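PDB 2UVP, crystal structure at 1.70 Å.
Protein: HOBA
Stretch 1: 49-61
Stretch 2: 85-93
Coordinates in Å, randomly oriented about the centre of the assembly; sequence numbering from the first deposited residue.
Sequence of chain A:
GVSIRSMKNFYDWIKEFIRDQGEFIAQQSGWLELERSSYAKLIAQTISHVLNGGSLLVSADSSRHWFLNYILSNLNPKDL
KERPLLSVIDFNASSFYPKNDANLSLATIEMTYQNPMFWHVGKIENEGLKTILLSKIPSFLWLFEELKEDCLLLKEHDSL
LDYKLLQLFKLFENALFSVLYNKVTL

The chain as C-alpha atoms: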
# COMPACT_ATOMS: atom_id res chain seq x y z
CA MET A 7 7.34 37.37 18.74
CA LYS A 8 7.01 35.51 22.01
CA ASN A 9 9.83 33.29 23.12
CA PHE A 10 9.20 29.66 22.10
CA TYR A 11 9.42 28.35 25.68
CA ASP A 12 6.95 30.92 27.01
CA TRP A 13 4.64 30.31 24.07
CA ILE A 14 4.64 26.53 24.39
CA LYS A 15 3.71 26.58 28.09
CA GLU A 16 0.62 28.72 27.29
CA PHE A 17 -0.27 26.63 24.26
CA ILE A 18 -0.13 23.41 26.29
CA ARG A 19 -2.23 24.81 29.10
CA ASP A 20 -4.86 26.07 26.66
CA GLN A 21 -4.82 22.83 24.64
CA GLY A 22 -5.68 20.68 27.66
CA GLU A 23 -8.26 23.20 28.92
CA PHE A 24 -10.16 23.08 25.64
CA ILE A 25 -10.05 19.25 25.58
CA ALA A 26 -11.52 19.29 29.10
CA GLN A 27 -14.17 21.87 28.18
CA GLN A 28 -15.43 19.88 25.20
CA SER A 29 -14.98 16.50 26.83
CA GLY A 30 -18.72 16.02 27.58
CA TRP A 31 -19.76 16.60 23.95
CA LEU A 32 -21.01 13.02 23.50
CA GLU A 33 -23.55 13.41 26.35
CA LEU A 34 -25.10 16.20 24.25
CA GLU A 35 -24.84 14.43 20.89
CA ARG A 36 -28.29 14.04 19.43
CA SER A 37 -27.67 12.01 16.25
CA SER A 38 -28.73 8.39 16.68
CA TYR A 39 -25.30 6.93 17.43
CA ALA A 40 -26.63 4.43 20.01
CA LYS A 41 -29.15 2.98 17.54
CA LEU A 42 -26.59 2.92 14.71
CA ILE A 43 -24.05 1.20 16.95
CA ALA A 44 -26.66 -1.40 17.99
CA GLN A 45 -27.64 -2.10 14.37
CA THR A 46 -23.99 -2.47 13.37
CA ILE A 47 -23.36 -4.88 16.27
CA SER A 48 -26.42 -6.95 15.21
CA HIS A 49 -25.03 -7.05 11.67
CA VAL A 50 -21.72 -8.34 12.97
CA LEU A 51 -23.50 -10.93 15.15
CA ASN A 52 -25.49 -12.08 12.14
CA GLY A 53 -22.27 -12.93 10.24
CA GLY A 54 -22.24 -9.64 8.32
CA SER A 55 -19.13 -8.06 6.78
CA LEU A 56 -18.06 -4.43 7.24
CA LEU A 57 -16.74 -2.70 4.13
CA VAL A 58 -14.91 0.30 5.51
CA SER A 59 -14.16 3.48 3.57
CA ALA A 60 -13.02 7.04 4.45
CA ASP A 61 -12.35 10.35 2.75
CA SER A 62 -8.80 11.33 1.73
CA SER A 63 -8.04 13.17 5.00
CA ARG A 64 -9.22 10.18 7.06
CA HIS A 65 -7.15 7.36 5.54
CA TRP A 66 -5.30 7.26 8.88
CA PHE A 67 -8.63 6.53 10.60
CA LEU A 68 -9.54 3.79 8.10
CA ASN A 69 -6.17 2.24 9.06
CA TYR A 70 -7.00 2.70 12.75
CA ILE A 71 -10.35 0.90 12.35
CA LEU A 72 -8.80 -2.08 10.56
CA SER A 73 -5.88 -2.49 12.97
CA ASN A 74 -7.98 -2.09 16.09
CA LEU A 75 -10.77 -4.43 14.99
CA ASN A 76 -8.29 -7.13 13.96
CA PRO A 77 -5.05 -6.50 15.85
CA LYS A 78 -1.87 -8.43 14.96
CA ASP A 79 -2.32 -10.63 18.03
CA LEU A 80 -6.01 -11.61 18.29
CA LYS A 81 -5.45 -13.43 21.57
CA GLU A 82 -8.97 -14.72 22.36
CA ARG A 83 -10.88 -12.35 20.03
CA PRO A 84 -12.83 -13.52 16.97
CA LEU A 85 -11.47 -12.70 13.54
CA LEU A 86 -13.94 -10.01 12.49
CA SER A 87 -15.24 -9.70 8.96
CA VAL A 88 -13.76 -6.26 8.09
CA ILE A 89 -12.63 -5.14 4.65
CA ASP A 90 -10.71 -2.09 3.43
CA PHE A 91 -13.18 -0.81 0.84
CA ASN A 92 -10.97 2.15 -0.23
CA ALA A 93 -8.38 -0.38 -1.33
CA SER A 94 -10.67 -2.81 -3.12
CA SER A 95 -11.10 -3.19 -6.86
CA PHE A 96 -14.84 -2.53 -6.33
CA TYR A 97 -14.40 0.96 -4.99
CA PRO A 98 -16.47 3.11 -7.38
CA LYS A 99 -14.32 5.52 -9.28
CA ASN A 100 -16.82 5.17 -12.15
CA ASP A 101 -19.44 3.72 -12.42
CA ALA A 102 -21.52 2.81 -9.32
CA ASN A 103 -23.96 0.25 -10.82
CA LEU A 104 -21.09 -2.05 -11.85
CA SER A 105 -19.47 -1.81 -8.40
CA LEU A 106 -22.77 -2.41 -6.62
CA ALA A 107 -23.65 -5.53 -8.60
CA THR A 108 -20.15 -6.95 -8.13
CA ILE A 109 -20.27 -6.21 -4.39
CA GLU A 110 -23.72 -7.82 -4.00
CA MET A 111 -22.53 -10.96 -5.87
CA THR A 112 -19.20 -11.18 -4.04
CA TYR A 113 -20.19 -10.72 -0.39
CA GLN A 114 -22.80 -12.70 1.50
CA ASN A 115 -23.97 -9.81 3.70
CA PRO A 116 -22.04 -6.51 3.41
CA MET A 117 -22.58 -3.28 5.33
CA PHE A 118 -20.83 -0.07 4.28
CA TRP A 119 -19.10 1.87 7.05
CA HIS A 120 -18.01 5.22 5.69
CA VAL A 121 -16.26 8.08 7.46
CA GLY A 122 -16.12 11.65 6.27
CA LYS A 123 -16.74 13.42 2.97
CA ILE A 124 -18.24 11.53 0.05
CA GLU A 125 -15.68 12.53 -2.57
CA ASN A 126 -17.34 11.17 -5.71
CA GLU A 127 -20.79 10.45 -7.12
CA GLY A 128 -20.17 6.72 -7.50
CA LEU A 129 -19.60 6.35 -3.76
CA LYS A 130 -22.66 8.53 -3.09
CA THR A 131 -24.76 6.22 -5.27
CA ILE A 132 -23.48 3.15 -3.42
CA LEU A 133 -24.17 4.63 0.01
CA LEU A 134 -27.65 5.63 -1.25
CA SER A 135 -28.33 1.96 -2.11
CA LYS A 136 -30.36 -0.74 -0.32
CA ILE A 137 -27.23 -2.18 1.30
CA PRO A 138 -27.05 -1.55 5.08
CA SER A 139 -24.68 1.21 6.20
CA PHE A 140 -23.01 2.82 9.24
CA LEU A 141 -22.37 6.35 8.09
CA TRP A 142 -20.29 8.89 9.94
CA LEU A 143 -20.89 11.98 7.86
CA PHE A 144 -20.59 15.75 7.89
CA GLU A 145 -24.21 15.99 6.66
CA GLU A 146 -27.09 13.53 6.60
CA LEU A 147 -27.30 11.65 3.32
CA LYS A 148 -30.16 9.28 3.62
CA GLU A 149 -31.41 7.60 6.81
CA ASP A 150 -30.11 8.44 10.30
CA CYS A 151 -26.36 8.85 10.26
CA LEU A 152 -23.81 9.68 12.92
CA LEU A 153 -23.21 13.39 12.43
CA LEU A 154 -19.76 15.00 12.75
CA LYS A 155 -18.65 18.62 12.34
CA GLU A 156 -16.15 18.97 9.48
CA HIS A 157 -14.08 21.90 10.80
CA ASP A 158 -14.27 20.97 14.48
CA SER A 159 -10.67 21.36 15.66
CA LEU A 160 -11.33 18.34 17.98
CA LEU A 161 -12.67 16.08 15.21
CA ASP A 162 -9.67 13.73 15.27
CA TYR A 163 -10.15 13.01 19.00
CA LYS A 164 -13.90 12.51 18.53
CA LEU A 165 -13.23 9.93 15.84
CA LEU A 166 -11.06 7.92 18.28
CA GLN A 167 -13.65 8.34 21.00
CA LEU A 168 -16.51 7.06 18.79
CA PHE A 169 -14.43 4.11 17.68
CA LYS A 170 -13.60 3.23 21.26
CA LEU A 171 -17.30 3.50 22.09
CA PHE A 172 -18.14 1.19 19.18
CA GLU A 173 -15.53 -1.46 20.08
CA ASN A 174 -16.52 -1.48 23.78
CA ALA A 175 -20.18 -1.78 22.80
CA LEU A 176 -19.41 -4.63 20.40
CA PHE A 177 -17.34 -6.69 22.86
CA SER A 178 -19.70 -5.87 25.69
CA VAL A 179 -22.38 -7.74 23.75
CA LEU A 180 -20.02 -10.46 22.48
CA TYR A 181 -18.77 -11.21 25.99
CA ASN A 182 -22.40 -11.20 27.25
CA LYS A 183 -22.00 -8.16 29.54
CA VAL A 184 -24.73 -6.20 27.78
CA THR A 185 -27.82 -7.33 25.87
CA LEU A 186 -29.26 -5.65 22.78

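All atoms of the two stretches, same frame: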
# COMPACT_ATOMS: atom_id res chain seq x y z
N HIS A 49 -25.54 -6.64 12.97
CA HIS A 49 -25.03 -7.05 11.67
C HIS A 49 -23.82 -7.95 11.84
O HIS A 49 -23.75 -9.04 11.24
CB HIS A 49 -24.67 -5.83 10.83
CG HIS A 49 -24.23 -6.17 9.44
ND1 HIS A 49 -22.91 -6.15 9.04
CD2 HIS A 49 -24.95 -6.53 8.36
CE1 HIS A 49 -22.84 -6.46 7.76
NE2 HIS A 49 -24.06 -6.73 7.33
N VAL A 50 -22.88 -7.52 12.67
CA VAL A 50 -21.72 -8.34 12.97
C VAL A 50 -22.12 -9.69 13.57
O VAL A 50 -21.63 -10.72 13.13
CB VAL A 50 -20.72 -7.58 13.89
CG1 VAL A 50 -19.63 -8.52 14.42
CG2 VAL A 50 -20.14 -6.38 13.14
N LEU A 51 -23.06 -9.69 14.51
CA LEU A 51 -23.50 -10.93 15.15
C LEU A 51 -24.16 -11.88 14.17
O LEU A 51 -24.14 -13.09 14.38
CB LEU A 51 -24.51 -10.61 16.25
CG LEU A 51 -23.95 -10.41 17.66
CD1 LEU A 51 -22.60 -9.69 17.74
CD2 LEU A 51 -25.02 -9.72 18.51
N ASN A 52 -24.78 -11.31 13.15
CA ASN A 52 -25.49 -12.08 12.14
C ASN A 52 -24.58 -12.63 11.05
O ASN A 52 -25.07 -13.22 10.08
CB ASN A 52 -26.59 -11.22 11.54
CG ASN A 52 -27.81 -11.11 12.44
OD1 ASN A 52 -28.03 -11.94 13.32
ND2 ASN A 52 -28.63 -10.08 12.20
N GLY A 53 -23.26 -12.46 11.21
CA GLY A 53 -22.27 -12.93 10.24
C GLY A 53 -21.97 -11.93 9.13
O GLY A 53 -21.30 -12.27 8.13
N GLY A 54 -22.44 -10.70 9.31
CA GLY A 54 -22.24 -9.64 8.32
C GLY A 54 -20.79 -9.17 8.20
O GLY A 54 -20.02 -9.27 9.14
N SER A 55 -20.45 -8.66 7.02
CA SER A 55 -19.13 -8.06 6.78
C SER A 55 -19.22 -6.53 6.85
O SER A 55 -20.27 -5.94 6.58
CB SER A 55 -18.58 -8.53 5.41
OG SER A 55 -19.47 -8.19 4.36
N LEU A 56 -18.12 -5.89 7.23
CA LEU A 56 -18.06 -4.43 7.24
C LEU A 56 -17.08 -3.97 6.17
O LEU A 56 -15.90 -4.36 6.18
CB LEU A 56 -17.61 -3.89 8.60
CG LEU A 56 -18.56 -4.14 9.77
CD1 LEU A 56 -17.85 -3.78 11.06
CD2 LEU A 56 -19.83 -3.31 9.59
N LEU A 57 -17.59 -3.19 5.22
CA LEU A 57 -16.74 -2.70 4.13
C LEU A 57 -16.47 -1.25 4.48
O LEU A 57 -17.37 -0.40 4.39
CB LEU A 57 -17.46 -2.81 2.77
CG LEU A 57 -17.36 -4.18 2.06
CD1 LEU A 57 -17.86 -5.33 2.89
CD2 LEU A 57 -18.12 -4.07 0.71
N VAL A 58 -15.24 -0.98 4.88
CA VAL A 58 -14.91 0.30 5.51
C VAL A 58 -14.25 1.23 4.51
O VAL A 58 -13.28 0.86 3.82
CB VAL A 58 -13.98 0.11 6.76
CG1 VAL A 58 -13.89 1.42 7.55
CG2 VAL A 58 -14.53 -0.97 7.70
N SER A 59 -14.75 2.47 4.44
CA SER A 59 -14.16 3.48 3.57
C SER A 59 -14.05 4.80 4.34
O SER A 59 -14.74 5.00 5.36
CB SER A 59 -15.01 3.68 2.30
OG SER A 59 -16.34 4.04 2.62
N ALA A 60 -13.21 5.70 3.83
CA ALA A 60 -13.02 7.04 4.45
C ALA A 60 -12.57 8.02 3.40
O ALA A 60 -11.94 7.63 2.40
CB ALA A 60 -11.99 6.98 5.56
N ASP A 61 -12.84 9.30 3.64
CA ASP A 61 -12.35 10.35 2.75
C ASP A 61 -10.81 10.46 2.79
O ASP A 61 -10.15 9.83 3.62
CB ASP A 61 -13.09 11.68 3.02
CG ASP A 61 -12.72 12.34 4.34
OD1 ASP A 61 -11.65 12.05 4.93
OD2 ASP A 61 -13.50 13.21 4.80
N LEU A 85 -11.93 -13.41 14.72
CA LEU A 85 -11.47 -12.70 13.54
C LEU A 85 -12.68 -12.02 12.91
O LEU A 85 -13.57 -12.68 12.36
CB LEU A 85 -10.84 -13.67 12.53
CG LEU A 85 -10.31 -13.08 11.23
CD1 LEU A 85 -9.17 -12.07 11.46
CD2 LEU A 85 -9.85 -14.20 10.31
N LEU A 86 -12.71 -10.69 12.95
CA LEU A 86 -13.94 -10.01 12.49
C LEU A 86 -13.93 -9.77 11.00
O LEU A 86 -12.88 -9.59 10.41
CB LEU A 86 -14.16 -8.70 13.25
CG LEU A 86 -14.33 -8.83 14.75
CD1 LEU A 86 -14.13 -7.44 15.33
CD2 LEU A 86 -15.74 -9.36 15.07
N SER A 87 -15.12 -9.82 10.40
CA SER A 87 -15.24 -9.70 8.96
C SER A 87 -15.20 -8.21 8.54
O SER A 87 -16.24 -7.56 8.40
CB SER A 87 -16.51 -10.38 8.48
OG SER A 87 -16.62 -10.28 7.07
N VAL A 88 -13.99 -7.69 8.34
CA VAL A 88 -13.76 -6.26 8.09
C VAL A 88 -12.89 -6.15 6.85
O VAL A 88 -11.87 -6.86 6.72
CB VAL A 88 -13.04 -5.58 9.29
CG1 VAL A 88 -12.90 -4.04 9.06
CG2 VAL A 88 -13.76 -5.87 10.61
N ILE A 89 -13.29 -5.29 5.93
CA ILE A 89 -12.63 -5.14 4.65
C ILE A 89 -12.31 -3.67 4.40
O ILE A 89 -13.13 -2.80 4.70
CB ILE A 89 -13.54 -5.66 3.51
CG1 ILE A 89 -13.73 -7.19 3.61
CG2 ILE A 89 -13.05 -5.23 2.13
CD1 ILE A 89 -15.09 -7.55 3.95
N ASP A 90 -11.10 -3.42 3.88
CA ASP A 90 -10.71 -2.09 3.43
C ASP A 90 -11.35 -1.83 2.06
O ASP A 90 -10.87 -2.31 1.02
CB ASP A 90 -9.18 -1.98 3.36
CG ASP A 90 -8.69 -0.61 2.88
OD1 ASP A 90 -9.49 0.16 2.30
OD2 ASP A 90 -7.48 -0.35 3.07
N PHE A 91 -12.45 -1.09 2.07
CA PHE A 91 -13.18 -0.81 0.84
C PHE A 91 -12.45 0.19 -0.05
O PHE A 91 -12.46 0.03 -1.28
CB PHE A 91 -14.61 -0.35 1.18
CG PHE A 91 -15.51 -0.18 -0.02
CD1 PHE A 91 -15.59 -1.16 -1.00
CD2 PHE A 91 -16.33 0.95 -0.14
CE1 PHE A 91 -16.43 -1.00 -2.11
CE2 PHE A 91 -17.17 1.11 -1.24
CZ PHE A 91 -17.22 0.13 -2.23
N ASN A 92 -11.78 1.19 0.55
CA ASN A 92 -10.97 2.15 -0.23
C ASN A 92 -10.03 1.41 -1.14
O ASN A 92 -9.78 1.86 -2.25
CB ASN A 92 -10.09 3.06 0.66
CG ASN A 92 -10.81 4.32 1.16
OD1 ASN A 92 -10.17 5.34 1.47
ND2 ASN A 92 -12.10 4.25 1.29
N ALA A 93 -9.48 0.29 -0.65
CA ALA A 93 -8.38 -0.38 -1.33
C ALA A 93 -8.89 -1.42 -2.32
O ALA A 93 -8.12 -2.01 -3.08
CB ALA A 93 -7.46 -1.04 -0.33

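The two stretches meet as neighbouring strands of a parallel sheet. Strand 55-60 follows a short helical end and a glycine turn, and it runs beside strand 88-90 with 30° between their N-to-C directions and a closest axial approach of 4.7 Å. Leu56 is in register with Val88, Leu57 with Ile89 and Val58 with Asp90. Together the stretches bury 607 Å², both sides summed.

Four backbone hydrogen bonds hold the pair together. Leu56 N donates to Ser87 O (2.8 Å), and Leu56 O accepts from Ile89 N (2.8 Å). Two residues on, Val58 N donates to Ile89 O (2.8 Å) and Val58 O accepts from Phe91 N (2.7 Å). In stretch 1 it is thus Leu56 and Val58 that turn both their amide and carbonyl groups to the partner, each bonding to the residues before and after the one it faces, as is usual in parallel sheets. The N-H...O angles reach 173° at Val58 N and fall to 144° at Phe91 N, where the backbone of stretch 2 has taken up helical angles. Weaker CA-H...O contacts supplement the ladder: Ser55 CA lies 3.4 Å from Ser87 O, and Val88 CA the same distance from Leu56 O.

Apolar side chains pack on both faces of the sheet. On one, Val58 CG2 meets Val88 CG1 at 3.7 Å. On the other, Leu57 CD1 touches Ile89 CD1 at 3.7 Å, while Leu57 CB lies 4.1 Å from Phe91 CB. The Phe91 side chain starts toward stretch 1, but its end leads away; Ser59 CB sits at the ring edge, 3.9 Å from Phe91 CD2. Before the strands, Val50 CG1 reaches Leu86 CD2 at 4.0 Å, so the end of the helix also contributes to the packing.

Polar side chains add close contacts at the ends of the pairing. Ser87 points toward stretch 1 and brings its OG within 3.1 Å of Ser55 CB, yet this buried hydroxyl finds no polar partner in the model. At the other end, the side chain of Asn92 reaches the backbone of Ala60, although the orientation of its amide is uncertain.

Local bonds shape the approaches to the strands. Gly54 N donates to His49 O (2.9 Å) and Gly53 N to Val50 O (3.1 Å), closing the turn after the helix. Gly53 has a positive phi, and a CB on Gly54 would clash with His49 CE1. In stretch 2, Ala93 N donates to Asp90 OD1 (3.0 Å), tying down the turn that follows strand 88-90.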